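Side-chain contact in glycine oxidase (Bacillus cereus ATCC 14579, PDB 7CYX), which probably oxidises glycine with molecular oxygen to glyoxylate, hydrogen peroxide and ammonium, using FAD as cofactor, in a route to thiamine diphosphate: residues P309-N312 with P316-G319. Numbering follows the deposited sequence.
Sequences PQSN and PYMG. With FAD (flavin-adenine dinucleotide), chain C.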
ATOM      1  N   PRO A 309     -15.672  -0.687 -18.756  1.00 41.64           N
ATOM      2  CA  PRO A 309     -16.766   0.113 -19.306  1.00 43.65           C
ATOM      3  C   PRO A 309     -16.550   0.514 -20.776  1.00 45.12           C
ATOM      4  O   PRO A 309     -16.035   1.587 -21.053  1.00 53.82           O
ATOM      5  CB  PRO A 309     -16.757   1.343 -18.395  1.00 41.14           C
ATOM      6  CG  PRO A 309     -15.312   1.518 -18.042  1.00 43.14           C
ATOM      7  CD  PRO A 309     -14.715   0.118 -17.984  1.00 39.49           C
ATOM      8  N   GLN A 310     -16.991  -0.343 -21.701  1.00 50.68           N
ATOM      9  CA  GLN A 310     -17.003  -0.022 -23.117  1.00 47.89           C
ATOM     10  C   GLN A 310     -17.987   1.131 -23.367  1.00 48.08           C
ATOM     11  O   GLN A 310     -18.997   1.286 -22.685  1.00 52.62           O
ATOM     12  CB  GLN A 310     -17.340  -1.244 -23.966  1.00 50.21           C
ATOM     13  CG  GLN A 310     -17.316  -0.994 -25.479  1.00 53.44           C
ATOM     14  CD  GLN A 310     -16.087  -0.256 -25.963  1.00 54.24           C
ATOM     15  OE1 GLN A 310     -15.906   0.934 -25.716  1.00 53.72           O
ATOM     16  NE2 GLN A 310     -15.235  -0.967 -26.677  1.00 54.35           N
ATOM     17  N   SER A 311     -17.633   1.916 -24.371  1.00 44.82           N
ATOM     18  CA  SER A 311     -18.437   3.062 -24.833  1.00 49.79           C
ATOM     19  C   SER A 311     -19.268   2.598 -26.028  1.00 47.01           C
ATOM     20  O   SER A 311     -18.780   1.793 -26.793  1.00 51.82           O
ATOM     21  CB  SER A 311     -17.506   4.158 -25.237  1.00 45.26           C
ATOM     22  OG  SER A 311     -18.218   5.277 -25.682  1.00 41.18           O
ATOM     23  N   ASN A 312     -20.474   3.119 -26.205  1.00 45.10           N
ATOM     24  CA  ASN A 312     -21.243   2.736 -27.412  1.00 52.66           C
ATOM     25  C   ASN A 312     -20.624   3.421 -28.631  1.00 50.45           C
ATOM     26  O   ASN A 312     -20.718   2.856 -29.706  1.00 52.92           O
ATOM     27  CB  ASN A 312     -22.720   3.094 -27.299  1.00 50.40           C
ATOM     28  CG  ASN A 312     -23.508   2.082 -26.510  1.00 49.78           C
ATOM     29  OD1 ASN A 312     -23.040   0.987 -26.264  1.00 55.21           O
ATOM     30  ND2 ASN A 312     -24.702   2.447 -26.099  1.00 52.56           N
ATOM     31  N   PRO A 316     -14.642   7.466 -24.743  1.00 51.61           N
ATOM     32  CA  PRO A 316     -15.341   7.937 -23.573  1.00 52.08           C
ATOM     33  C   PRO A 316     -16.074   9.257 -23.825  1.00 52.98           C
ATOM     34  O   PRO A 316     -15.636  10.038 -24.616  1.00 47.28           O
ATOM     35  CB  PRO A 316     -14.197   8.185 -22.587  1.00 61.58           C
ATOM     36  CG  PRO A 316     -13.012   8.449 -23.462  1.00 56.24           C
ATOM     37  CD  PRO A 316     -13.198   7.507 -24.619  1.00 53.44           C
ATOM     38  N   TYR A 317     -17.192   9.436 -23.140  1.00 46.05           N
ATOM     39  CA  TYR A 317     -17.937  10.703 -23.235  1.00 46.04           C
ATOM     40  C   TYR A 317     -17.396  11.605 -22.139  1.00 47.12           C
ATOM     41  O   TYR A 317     -17.496  11.252 -20.988  1.00 49.71           O
ATOM     42  CB  TYR A 317     -19.423  10.470 -23.011  1.00 47.05           C
ATOM     43  CG  TYR A 317     -20.005   9.295 -23.744  1.00 48.54           C
ATOM     44  CD1 TYR A 317     -20.020   8.052 -23.163  1.00 42.66           C
ATOM     45  CD2 TYR A 317     -20.560   9.432 -25.000  1.00 50.73           C
ATOM     46  CE1 TYR A 317     -20.566   6.970 -23.813  1.00 54.90           C
ATOM     47  CE2 TYR A 317     -21.103   8.355 -25.671  1.00 52.83           C
ATOM     48  CZ  TYR A 317     -21.114   7.119 -25.067  1.00 53.62           C
ATOM     49  OH  TYR A 317     -21.652   6.032 -25.675  1.00 57.49           O
ATOM     50  N   MET A 318     -16.764  12.701 -22.531  1.00 54.38           N
ATOM     51  CA  MET A 318     -16.188  13.683 -21.586  1.00 50.81           C
ATOM     52  C   MET A 318     -16.698  15.061 -21.997  1.00 52.44           C
ATOM     53  O   MET A 318     -16.156  15.622 -22.943  1.00 53.27           O
ATOM     54  CB  MET A 318     -14.667  13.659 -21.681  1.00 50.90           C
ATOM     55  CG  MET A 318     -14.100  12.274 -21.700  1.00 53.80           C
ATOM     56  SD  MET A 318     -12.618  12.186 -20.723  1.00 65.55           S
ATOM     57  CE  MET A 318     -11.390  12.286 -22.014  1.00 68.94           C
ATOM     58  N   GLY A 319     -17.697  15.580 -21.294  1.00 48.50           N
ATOM     59  CA  GLY A 319     -18.282  16.838 -21.723  1.00 49.82           C
ATOM     60  C   GLY A 319     -19.526  17.272 -20.977  1.00 50.59           C
ATOM     61  O   GLY A 319     -20.036  16.589 -20.092  1.00 56.35           O
TER
HETATM   62  PA  FAD C 401     -15.553   1.964 -12.309  1.00 38.69           P
HETATM   63  O1A FAD C 401     -14.272   1.767 -11.599  1.00 37.72           O
HETATM   64  O2A FAD C 401     -16.364   0.733 -12.601  1.00 42.97           O
HETATM   65  O5B FAD C 401     -16.352   3.046 -11.495  1.00 38.33           O
HETATM   66  C5B FAD C 401     -17.722   3.187 -11.688  1.00 42.63           C
HETATM   67  C4B FAD C 401     -18.281   3.334 -10.299  1.00 42.95           C
HETATM   68  O4B FAD C 401     -19.553   3.944 -10.403  1.00 45.62           O
HETATM   69  C3B FAD C 401     -18.495   2.002  -9.616  1.00 46.89           C
HETATM   70  O3B FAD C 401     -17.751   2.033  -8.378  1.00 45.60           O
HETATM   71  C2B FAD C 401     -19.995   1.900  -9.355  1.00 45.88           C
HETATM   72  O2B FAD C 401     -20.267   1.446  -8.022  1.00 47.47           O
HETATM   73  C1B FAD C 401     -20.426   3.333  -9.448  1.00 46.85           C
HETATM   74  N9A FAD C 401     -21.806   3.559  -9.870  1.00 50.27           N
HETATM   75  C8A FAD C 401     -22.355   3.124 -11.021  1.00 53.45           C
HETATM   76  N7A FAD C 401     -23.638   3.525 -11.105  1.00 54.37           N
HETATM   77  C5A FAD C 401     -23.894   4.269 -10.018  1.00 47.91           C
HETATM   78  C6A FAD C 401     -25.062   4.989  -9.518  1.00 46.60           C
HETATM   79  N6A FAD C 401     -26.190   4.952 -10.260  1.00 43.45           N
HETATM   80  N1A FAD C 401     -24.965   5.614  -8.315  1.00 43.45           N
HETATM   81  C2A FAD C 401     -23.823   5.582  -7.616  1.00 46.03           C
HETATM   82  N3A FAD C 401     -22.705   4.933  -8.017  1.00 44.72           N
HETATM   83  C4A FAD C 401     -22.688   4.286  -9.199  1.00 47.78           C
HETATM   84  N1  FAD C 401      -6.936   0.367 -17.654  1.00 47.62           N
HETATM   85  C2  FAD C 401      -5.664   0.825 -17.886  1.00 50.23           C
HETATM   86  O2  FAD C 401      -5.564   2.060 -18.082  1.00 50.48           O
HETATM   87  N3  FAD C 401      -4.582   0.009 -17.896  1.00 44.83           N
HETATM   88  C4  FAD C 401      -4.720  -1.308 -17.626  1.00 48.53           C
HETATM   89  O4  FAD C 401      -3.747  -2.106 -17.578  1.00 49.30           O
HETATM   90  C4X FAD C 401      -6.081  -1.856 -17.395  1.00 44.04           C
HETATM   91  N5  FAD C 401      -6.291  -3.158 -17.170  1.00 44.38           N
HETATM   92  C5X FAD C 401      -7.533  -3.627 -16.937  1.00 45.99           C
HETATM   93  C6  FAD C 401      -7.709  -4.975 -16.676  1.00 45.49           C
HETATM   94  C7  FAD C 401      -8.978  -5.476 -16.446  1.00 42.93           C
HETATM   95  C7M FAD C 401      -9.181  -6.957 -16.177  1.00 45.57           C
HETATM   96  C8  FAD C 401     -10.134  -4.586 -16.450  1.00 39.81           C
HETATM   97  C8M FAD C 401     -11.538  -5.110 -16.180  1.00 42.23           C
HETATM   98  C9  FAD C 401      -9.955  -3.264 -16.700  1.00 43.06           C
HETATM   99  C9A FAD C 401      -8.709  -2.734 -16.943  1.00 42.03           C
HETATM  100  N10 FAD C 401      -8.531  -1.362 -17.170  1.00 44.20           N
HETATM  101  C10 FAD C 401      -7.213  -0.917 -17.419  1.00 45.03           C
HETATM  102  C1' FAD C 401      -9.640  -0.407 -17.297  1.00 43.11           C
HETATM  103  C2' FAD C 401     -10.061   0.384 -16.099  1.00 44.31           C
HETATM  104  O2' FAD C 401     -10.393  -0.546 -15.055  1.00 44.03           O
HETATM  105  C3' FAD C 401     -11.283   1.193 -16.498  1.00 45.36           C
HETATM  106  O3' FAD C 401     -11.170   1.748 -17.842  1.00 41.84           O
HETATM  107  C4' FAD C 401     -11.540   2.204 -15.374  1.00 44.83           C
HETATM  108  O4' FAD C 401     -11.508   1.545 -14.096  1.00 44.84           O
HETATM  109  C5' FAD C 401     -12.898   2.844 -15.466  1.00 43.18           C
HETATM  110  O5' FAD C 401     -13.100   3.561 -14.262  1.00 45.66           O
HETATM  111  P   FAD C 401     -14.549   4.130 -13.923  1.00 43.19           P
HETATM  112  O1P FAD C 401     -15.170   4.730 -15.132  1.00 46.21           O
HETATM  113  O2P FAD C 401     -14.423   4.911 -12.643  1.00 44.16           O
HETATM  114  O3P FAD C 401     -15.314   2.710 -13.732  1.00 43.56           O
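The link between the two sheets of this FAD-dependent oxidase is a tight chain connection, and S311 and Y317 meet across it: strand 299-311 is the outermost strand, within this chain, of one mixed sheet, whereas 317-318 is the outermost strand of the Rossmann-type sheet, antiparallel to 327-331. The closest CA pair is S311 with P316, 5.9 Å apart. S311 OG stands anti to its backbone nitrogen (chi1 -180°), a setting that carries it toward the tyrosine, where it lies 3.4 Å from CE1 and 3.5 Å from CZ of Y317 and approaches the ring obliquely. Its hydrogen bond goes to the carbonyl of A315 in the short connection 313-315, with a weak one from H313 N. The Y317 ring extends back past S311, and Y317 OH comes to 3.2 Å from N312 N and 3.5 Å from N312 CB. That hydroxyl is hydrogen-bonded to the carbonyl of G224, and W223 stacks on the ring. At the start of 309-312, P309 lines the cofactor pocket, P309 CG being 3.8 Å from FAD C5'. No clear hydrogen bond joins the two segments; the hydroxyls of S311 and Y317, both buried residues, each have a backbone carbonyl partner outside them, which implies that these bonds fix the two groups while S311 OG lies against the ring at van der Waals distance.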